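Local structure of putative methyltransferase (Emericella variicolor, 7DMB) at residues Asn28-Val32 and Thr43-Leu48; Gln59-Arg64 and Gln108-Ser112; Val298-Leu302 and Gln355-Glu359. The protein probably transfers methyl groups as a trans-acting enzyme in calbistrin biosynthesis, and binds S-adenosyl-L-homocysteine. All blocks are in the same frame, centred on the assembly; numbering follows the deposited sequence.

Contact 1 of 3, residues Asn28-Val32 and Thr43-Leu48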
loop_
_atom_site.group_PDB
_atom_site.type_symbol
_atom_site.label_atom_id
_atom_site.label_comp_id
_atom_site.label_asym_id
_atom_site.label_seq_id
_atom_site.Cartn_x
_atom_site.Cartn_y
_atom_site.Cartn_z
ATOM N N ASN A 28 -20.907 9.923 3.029
ATOM C CA ASN A 28 -21.798 8.774 3.156
ATOM C C ASN A 28 -21.121 7.549 3.758
ATOM O O ASN A 28 -21.794 6.534 3.968
ATOM C CB ASN A 28 -22.400 8.407 1.800
ATOM C CG ASN A 28 -23.355 9.471 1.285
ATOM O OD1 ASN A 28 -23.159 10.006 0.199
ATOM N ND2 ASN A 28 -24.370 9.806 2.075
ATOM N N TRP A 29 -19.827 7.615 4.068
ATOM C CA TRP A 29 -19.074 6.444 4.504
ATOM C C TRP A 29 -18.447 6.670 5.866
ATOM O O TRP A 29 -17.304 6.274 6.128
ATOM C CB TRP A 29 -18.020 6.084 3.466
ATOM C CG TRP A 29 -18.606 5.924 2.097
ATOM C CD1 TRP A 29 -19.704 5.188 1.760
ATOM C CD2 TRP A 29 -18.129 6.520 0.877
ATOM N NE1 TRP A 29 -19.934 5.270 0.401
ATOM C CE2 TRP A 29 -18.979 6.080 -0.165
ATOM C CE3 TRP A 29 -17.063 7.370 0.566
ATOM C CZ2 TRP A 29 -18.801 6.469 -1.501
ATOM C CZ3 TRP A 29 -16.880 7.755 -0.769
ATOM C CH2 TRP A 29 -17.757 7.303 -1.781
ATOM N N GLN A 30 -19.199 7.300 6.761
ATOM C CA GLN A 30 -18.653 7.731 8.036
ATOM C C GLN A 30 -19.021 6.813 9.202
ATOM O O GLN A 30 -18.686 7.136 10.342
ATOM C CB GLN A 30 -19.104 9.163 8.329
ATOM C CG GLN A 30 -18.482 10.197 7.405
ATOM C CD GLN A 30 -16.966 10.175 7.462
ATOM O OE1 GLN A 30 -16.302 9.749 6.514
ATOM N NE2 GLN A 30 -16.411 10.610 8.590
ATOM N N THR A 31 -19.701 5.688 8.957
ATOM C CA THR A 31 -20.069 4.779 10.039
ATOM C C THR A 31 -19.880 3.322 9.624
ATOM O O THR A 31 -19.971 2.973 8.443
ATOM C CB THR A 31 -21.528 4.954 10.501
ATOM O OG1 THR A 31 -22.405 4.339 9.545
ATOM C CG2 THR A 31 -21.897 6.424 10.682
ATOM N N VAL A 32 -19.645 2.468 10.620
ATOM C CA VAL A 32 -19.493 1.028 10.425
ATOM C C VAL A 32 -20.642 0.329 11.136
ATOM O O VAL A 32 -20.851 0.546 12.336
ATOM C CB VAL A 32 -18.147 0.524 10.970
ATOM C CG1 VAL A 32 -18.128 -1.005 11.028
ATOM C CG2 VAL A 32 -16.980 1.064 10.158
ATOM N N THR A 43 -21.211 2.498 14.276
ATOM C CA THR A 43 -20.150 3.163 14.998
ATOM C C THR A 43 -19.475 4.158 14.062
ATOM O O THR A 43 -19.238 3.828 12.893
ATOM C CB THR A 43 -19.127 2.131 15.530
ATOM O OG1 THR A 43 -19.810 1.157 16.337
ATOM C CG2 THR A 43 -18.041 2.803 16.369
ATOM N N PRO A 44 -19.192 5.382 14.506
ATOM C CA PRO A 44 -18.481 6.334 13.636
ATOM C C PRO A 44 -17.137 5.777 13.191
ATOM O O PRO A 44 -16.362 5.250 13.994
ATOM C CB PRO A 44 -18.309 7.571 14.522
ATOM C CG PRO A 44 -19.326 7.421 15.612
ATOM C CD PRO A 44 -19.487 5.943 15.836
ATOM N N VAL A 45 -16.861 5.891 11.892
ATOM C CA VAL A 45 -15.624 5.330 11.365
ATOM C C VAL A 45 -14.411 5.949 12.048
ATOM O O VAL A 45 -13.373 5.287 12.211
ATOM C CB VAL A 45 -15.580 5.494 9.831
ATOM C CG1 VAL A 45 -15.411 6.980 9.421
ATOM C CG2 VAL A 45 -14.499 4.594 9.229
ATOM N N SER A 46 -14.538 7.200 12.509
ATOM C CA SER A 46 -13.419 7.899 13.133
ATOM C C SER A 46 -12.917 7.197 14.388
ATOM O O SER A 46 -11.765 7.411 14.791
ATOM C CB SER A 46 -13.821 9.340 13.459
ATOM O OG SER A 46 -14.894 9.373 14.395
ATOM N N GLN A 47 -13.745 6.368 15.015
ATOM C CA GLN A 47 -13.291 5.578 16.148
ATOM C C GLN A 47 -12.623 4.273 15.731
ATOM O O GLN A 47 -12.024 3.607 16.582
ATOM C CB GLN A 47 -14.464 5.269 17.090
ATOM C CG GLN A 47 -14.547 6.199 18.290
ATOM C CD GLN A 47 -15.062 7.567 17.904
ATOM O OE1 GLN A 47 -14.383 8.585 18.098
ATOM N NE2 GLN A 47 -16.267 7.601 17.335
ATOM N N LEU A 48 -12.702 3.900 14.457
ATOM C CA LEU A 48 -12.290 2.574 14.014
ATOM C C LEU A 48 -11.152 2.582 13.005
ATOM O O LEU A 48 -10.300 1.691 13.051
ATOM C CB LEU A 48 -13.498 1.839 13.421
ATOM C CG LEU A 48 -14.672 1.714 14.392
ATOM C CD1 LEU A 48 -15.898 1.188 13.670
ATOM C CD2 LEU A 48 -14.288 0.806 15.566
HETATM O O HOH W 1 -16.748 9.170 11.984
#
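W29 meets V45 through its backbone oxygen, 3.9 Å from V45 CG1, while its flat indole has the CB of N28 over one face, near the rim; the W29 side chain packs on L361 and V364 of strand 358-366. Beyond it the backbones pair. V45 N donates to Q30 O at 2.7 Å, and V32 N donates to T43 O, also at 2.7 Å. A return bond from T43 N to V32 O, 2.8 Å long, completes the hydrogen-bonded pair V32-T43 of this short antiparallel hairpin. P44 suits the adjoining non-hydrogen-bonded position opposite T31, which asks for no N-H bond to T31, so proline's missing N-H is tolerated. Q30 O also accepts from a water that takes the N-H of S46, 3.0 Å from S46 N to the water oxygen.

Beta-branched V45 then turns its side chain back on the hairpin. With CG1 between its backbone N and carbonyl carbon (chi1 69°), this methyl rests 3.6 Å from Q30 CA. The L48 side chain crosses that of V32 at a slant, bringing CD1 to 3.6 Å from V32 CB. V32 and V45 both rest on A363, and L48 packs on helix 187-196. The chemistry implies that main-chain bonds set the hairpin's register, while the aliphatic side chains, together with W29 and its backbone bond to V364, attach it to the methyltransferase sheet and a neighbouring helix.

Contact 2 of 3, residues Gln59-Arg64 and Gln108-Ser112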
loop_
_atom_site.group_PDB
_atom_site.type_symbol
_atom_site.label_atom_id
_atom_site.label_comp_id
_atom_site.label_asym_id
_atom_site.label_seq_id
_atom_site.Cartn_x
_atom_site.Cartn_y
_atom_site.Cartn_z
ATOM N N GLN A 59 6.130 13.537 5.686
ATOM C CA GLN A 59 5.731 13.527 4.275
ATOM C C GLN A 59 6.508 14.552 3.459
ATOM O O GLN A 59 6.819 14.314 2.286
ATOM C CB GLN A 59 4.234 13.812 4.136
ATOM C CG GLN A 59 3.299 12.660 4.499
ATOM C CD GLN A 59 1.877 12.928 4.043
ATOM O OE1 GLN A 59 1.658 13.339 2.916
ATOM N NE2 GLN A 59 0.909 12.688 4.913
ATOM N N GLU A 60 6.771 15.720 4.037
ATOM C CA GLU A 60 7.585 16.730 3.362
ATOM C C GLU A 60 9.061 16.374 3.389
ATOM O O GLU A 60 9.797 16.736 2.464
ATOM C CB GLU A 60 7.366 18.101 3.997
ATOM C CG GLU A 60 5.988 18.665 3.721
ATOM C CD GLU A 60 5.525 19.638 4.777
ATOM O OE1 GLU A 60 6.369 20.099 5.574
ATOM O OE2 GLU A 60 4.312 19.936 4.808
ATOM N N MET A 61 9.514 15.674 4.435
ATOM C CA MET A 61 10.867 15.132 4.414
ATOM C C MET A 61 11.019 14.119 3.285
ATOM O O MET A 61 12.025 14.125 2.564
ATOM C CB MET A 61 11.187 14.489 5.760
ATOM C CG MET A 61 12.653 14.192 5.979
ATOM S SD MET A 61 12.901 12.937 7.245
ATOM C CE MET A 61 12.200 13.786 8.656
ATOM N N ILE A 62 10.013 13.247 3.120
ATOM C CA ILE A 62 10.015 12.246 2.054
ATOM C C ILE A 62 10.008 12.926 0.692
ATOM O O ILE A 62 10.814 12.611 -0.191
ATOM C CB ILE A 62 8.805 11.303 2.210
ATOM C CG1 ILE A 62 9.033 10.316 3.350
ATOM C CG2 ILE A 62 8.498 10.560 0.903
ATOM C CD1 ILE A 62 7.800 9.559 3.720
ATOM N N ALA A 63 9.075 13.854 0.496
ATOM C CA ALA A 63 8.964 14.512 -0.793
ATOM C C ALA A 63 10.275 15.192 -1.149
ATOM O O ALA A 63 10.783 15.047 -2.269
ATOM C CB ALA A 63 7.812 15.516 -0.760
ATOM N N ARG A 64 10.844 15.922 -0.182
ATOM C CA ARG A 64 12.129 16.583 -0.362
ATOM C C ARG A 64 13.191 15.606 -0.841
ATOM O O ARG A 64 13.977 15.922 -1.747
ATOM C CB ARG A 64 12.563 17.231 0.955
ATOM C CG ARG A 64 13.941 17.869 0.909
ATOM C CD ARG A 64 14.357 18.380 2.284
ATOM N NE ARG A 64 15.673 19.007 2.260
ATOM C CZ ARG A 64 15.900 20.258 1.868
ATOM N NH1 ARG A 64 14.900 21.029 1.458
ATOM N NH2 ARG A 64 17.136 20.741 1.885
ATOM N N GLN A 108 4.197 19.929 -1.523
ATOM C CA GLN A 108 4.974 19.524 -0.357
ATOM C C GLN A 108 6.460 19.837 -0.504
ATOM O O GLN A 108 7.241 19.509 0.393
ATOM C CB GLN A 108 4.765 18.023 -0.046
ATOM C CG GLN A 108 3.530 17.750 0.840
ATOM C CD GLN A 108 3.215 16.270 1.034
ATOM O OE1 GLN A 108 3.369 15.465 0.115
ATOM N NE2 GLN A 108 2.765 15.908 2.238
ATOM N N VAL A 109 6.878 20.455 -1.612
ATOM C CA VAL A 109 8.265 20.909 -1.734
ATOM C C VAL A 109 8.298 22.315 -2.329
ATOM O O VAL A 109 8.748 22.481 -3.472
ATOM C CB VAL A 109 9.114 19.960 -2.596
ATOM C CG1 VAL A 109 10.580 20.143 -2.276
ATOM C CG2 VAL A 109 8.684 18.510 -2.429
ATOM N N PRO A 110 7.842 23.341 -1.599
ATOM C CA PRO A 110 7.752 24.689 -2.188
ATOM C C PRO A 110 9.094 25.282 -2.563
ATOM O O PRO A 110 9.140 26.222 -3.363
ATOM C CB PRO A 110 7.073 25.509 -1.079
ATOM C CG PRO A 110 7.413 24.758 0.192
ATOM C CD PRO A 110 7.336 23.312 -0.214
ATOM N N ASP A 111 10.189 24.755 -2.020
ATOM C CA ASP A 111 11.534 25.172 -2.386
ATOM C C ASP A 111 12.190 24.213 -3.375
ATOM O O ASP A 111 13.428 24.147 -3.433
ATOM C CB ASP A 111 12.398 25.314 -1.132
ATOM C CG ASP A 111 12.562 23.993 -0.378
ATOM O OD1 ASP A 111 11.691 23.090 -0.508
ATOM O OD2 ASP A 111 13.568 23.864 0.347
ATOM N N SER A 112 11.385 23.474 -4.157
ATOM C CA SER A 112 11.941 22.560 -5.162
ATOM C C SER A 112 12.906 23.277 -6.105
ATOM O O SER A 112 13.928 22.706 -6.501
ATOM C CB SER A 112 10.825 21.875 -5.962
ATOM O OG SER A 112 10.116 22.778 -6.807
HETATM O O HOH W 2 4.829 12.918 0.749
HETATM O O HOH W 3 9.523 19.341 1.363
HETATM O O HOH W 4 11.985 20.814 0.990
#
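NH1 of R64 serves two acceptors at the edge of its guanidinium plane: OD2 of D111, in a weak hydrogen bond of 3.3 Å that forms part of a salt bridge, and a water oxygen 3.0 Å from that same NH1. The water in turn donates to OD1 of D111, 2.7 Å away, so both carboxylate oxygens are engaged, one directly and one through solvent. Arginine suits the place because its long chain, anti to the backbone N at chi1 (176°) and extended as far as NE, spans from the helix to the turn.

Nearer the start of helix 56-79, NE2 of Q108 donates to OE1 of Q59 at 2.9 Å, 164° at the hydrogen. The acceptor lies in the plane of the Q108 amide, while the donor stands above that of Q59, the two planes being 89° apart. Q59 NE2 is held by S55 OG and F372 O, which orients its amide. A second water links Q59 O with Q108 OE1.

Between these polar ends sits A63, whose small methyl lets the loop come close: its CB lies 3.5 Å from V109 CG2 and 4.0 Å from Q108 CB. The type I turn V109-S112 leads into helix 112-117. The contact thus joins a helix to a loop through a modest apolar patch flanked by an amide-to-amide hydrogen bond and a partly water-mediated ion pair, the latter probably weakened by solvent.

Contact 3 of 3, residues Val298-Leu302 and Gln355-Glu359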
loop_
_atom_site.group_PDB
_atom_site.type_symbol
_atom_site.label_atom_id
_atom_site.label_comp_id
_atom_site.label_asym_id
_atom_site.label_seq_id
_atom_site.Cartn_x
_atom_site.Cartn_y
_atom_site.Cartn_z
ATOM N N VAL A 298 -12.723 -11.591 -4.793
ATOM C CA VAL A 298 -12.807 -11.382 -3.348
ATOM C C VAL A 298 -14.201 -11.743 -2.836
ATOM O O VAL A 298 -14.346 -12.356 -1.773
ATOM C CB VAL A 298 -12.429 -9.936 -2.984
ATOM C CG1 VAL A 298 -12.721 -9.671 -1.514
ATOM C CG2 VAL A 298 -10.961 -9.671 -3.276
ATOM N N ARG A 299 -15.249 -11.360 -3.576
ATOM C CA ARG A 299 -16.615 -11.633 -3.132
ATOM C C ARG A 299 -16.898 -13.130 -3.086
ATOM O O ARG A 299 -17.597 -13.616 -2.183
ATOM C CB ARG A 299 -17.626 -10.942 -4.052
ATOM C CG ARG A 299 -19.087 -11.175 -3.626
ATOM C CD ARG A 299 -20.026 -11.137 -4.813
ATOM N NE ARG A 299 -21.323 -10.541 -4.490
ATOM C CZ ARG A 299 -22.433 -11.238 -4.251
ATOM N NH1 ARG A 299 -22.406 -12.570 -4.282
ATOM N NH2 ARG A 299 -23.566 -10.604 -3.967
ATOM N N THR A 300 -16.375 -13.874 -4.063
ATOM C CA THR A 300 -16.522 -15.328 -4.063
ATOM C C THR A 300 -16.062 -15.933 -2.741
ATOM O O THR A 300 -16.693 -16.864 -2.224
ATOM C CB THR A 300 -15.741 -15.923 -5.242
ATOM O OG1 THR A 300 -16.400 -15.566 -6.462
ATOM C CG2 THR A 300 -15.645 -17.434 -5.150
ATOM N N LEU A 301 -14.981 -15.391 -2.160
ATOM C CA LEU A 301 -14.447 -15.915 -0.906
ATOM C C LEU A 301 -15.310 -15.567 0.304
ATOM O O LEU A 301 -15.251 -16.282 1.317
ATOM C CB LEU A 301 -13.016 -15.400 -0.686
ATOM C CG LEU A 301 -11.939 -15.961 -1.617
ATOM C CD1 LEU A 301 -10.685 -15.102 -1.609
ATOM C CD2 LEU A 301 -11.592 -17.405 -1.227
ATOM N N LEU A 302 -16.110 -14.504 0.230
ATOM C CA LEU A 302 -16.798 -13.984 1.411
ATOM C C LEU A 302 -18.157 -14.643 1.646
ATOM O O LEU A 302 -18.891 -14.942 0.702
ATOM C CB LEU A 302 -16.979 -12.474 1.272
ATOM C CG LEU A 302 -15.662 -11.712 1.449
ATOM C CD1 LEU A 302 -15.760 -10.267 0.934
ATOM C CD2 LEU A 302 -15.258 -11.759 2.933
ATOM N N GLN A 355 -19.939 -2.622 -9.139
ATOM C CA GLN A 355 -19.893 -3.490 -10.309
ATOM C C GLN A 355 -19.532 -4.924 -9.962
ATOM O O GLN A 355 -19.746 -5.814 -10.790
ATOM C CB GLN A 355 -18.877 -2.969 -11.335
ATOM C CG GLN A 355 -19.345 -1.762 -12.125
ATOM C CD GLN A 355 -18.222 -0.796 -12.452
ATOM O OE1 GLN A 355 -17.217 -1.174 -13.044
ATOM N NE2 GLN A 355 -18.393 0.463 -12.063
ATOM N N ALA A 356 -18.974 -5.175 -8.779
ATOM C CA ALA A 356 -18.494 -6.504 -8.419
ATOM C C ALA A 356 -19.390 -7.228 -7.425
ATOM O O ALA A 356 -19.015 -8.300 -6.942
ATOM C CB ALA A 356 -17.078 -6.413 -7.843
ATOM N N GLY A 357 -20.534 -6.656 -7.072
ATOM C CA GLY A 357 -21.421 -7.274 -6.112
ATOM C C GLY A 357 -21.231 -6.875 -4.661
ATOM O O GLY A 357 -21.723 -7.590 -3.776
ATOM N N PHE A 358 -20.527 -5.780 -4.380
ATOM C CA PHE A 358 -20.522 -5.193 -3.048
ATOM C C PHE A 358 -21.512 -4.025 -3.017
ATOM O O PHE A 358 -21.921 -3.518 -4.057
ATOM C CB PHE A 358 -19.117 -4.710 -2.663
ATOM C CG PHE A 358 -18.088 -5.810 -2.564
ATOM C CD1 PHE A 358 -17.728 -6.329 -1.331
ATOM C CD2 PHE A 358 -17.456 -6.291 -3.701
ATOM C CE1 PHE A 358 -16.763 -7.331 -1.231
ATOM C CE2 PHE A 358 -16.490 -7.291 -3.616
ATOM C CZ PHE A 358 -16.141 -7.810 -2.385
ATOM N N GLU A 359 -21.899 -3.607 -1.805
ATOM C CA GLU A 359 -22.758 -2.439 -1.608
ATOM C C GLU A 359 -21.974 -1.139 -1.767
ATOM O O GLU A 359 -22.134 -0.214 -0.966
ATOM C CB GLU A 359 -23.416 -2.459 -0.224
ATOM C CG GLU A 359 -24.167 -3.736 0.132
ATOM C CD GLU A 359 -24.768 -3.700 1.546
ATOM O OE1 GLU A 359 -25.665 -4.532 1.837
ATOM O OE2 GLU A 359 -24.342 -2.844 2.368
#
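G357 ends helix 346-355 in a Schellman motif, with a positive phi (92°) that glycine adopts easily, and its CA lies 7.1 Å from that of R299 on helix 291-301. With no side chain on G357, the arginine can settle close over its backbone: R299 NE is 3.6 Å from G357 CA and donates to G357 O at 3.1 Å, 163° at the hydrogen. The acceptor sits at the guanidinium edge, near its plane, but the N-H arrives from above the carbonyl plane. Two features of the arginine put NE there: CG anti to the backbone N (chi1 -179°), which sends the chain toward the turn, and a bend at chi3. On the way, CD passes 3.7 Å from A356 O.

Beside the arginine, the F358 ring packs against the end of helix 291-301 and L302 just beyond it. V298 CG1 stands at the ring edge, 4.0 Å from F358 CZ, and L302 CD1 meets the edge 3.8 Å from F358 CE1. The R299 CB methylene packs on the same ring, 3.8 Å from F358 CZ. Phenylalanine suits the place, a flat, rigid apolar group reaching from the outermost strand 358-366; L295 and A380 also touch it. V298 and L302 both also touch V279 of strand 276-282. Arginine therefore works in two ways: its CB methylene packs on the aromatic ring, and its N-H gives a main-chain oxygen at the helix-to-strand turn a partner.

Contacts 1 and 3 meet at strand 358-366, the outermost strand of a seven-stranded sheet whose 3-2-1-4-5-7-6 order marks the class I methyltransferase fold. Contact 3 contains the start of that strand, and contact 1 packs on residues farther along; their centres are 21 Å apart and their nearest atoms about 6 Å. Contact 2 belongs to the helical region, on the opposite side of the chain's centre from contact 3, with 39 Å between centres. Contact 3 approaches the ligand site: the V298 side chain is about 9 Å from S-adenosyl-L-homocysteine and about 4 Å from that of I262, a binding residue. Contacts 1 and 2 lie away from the known binding residues.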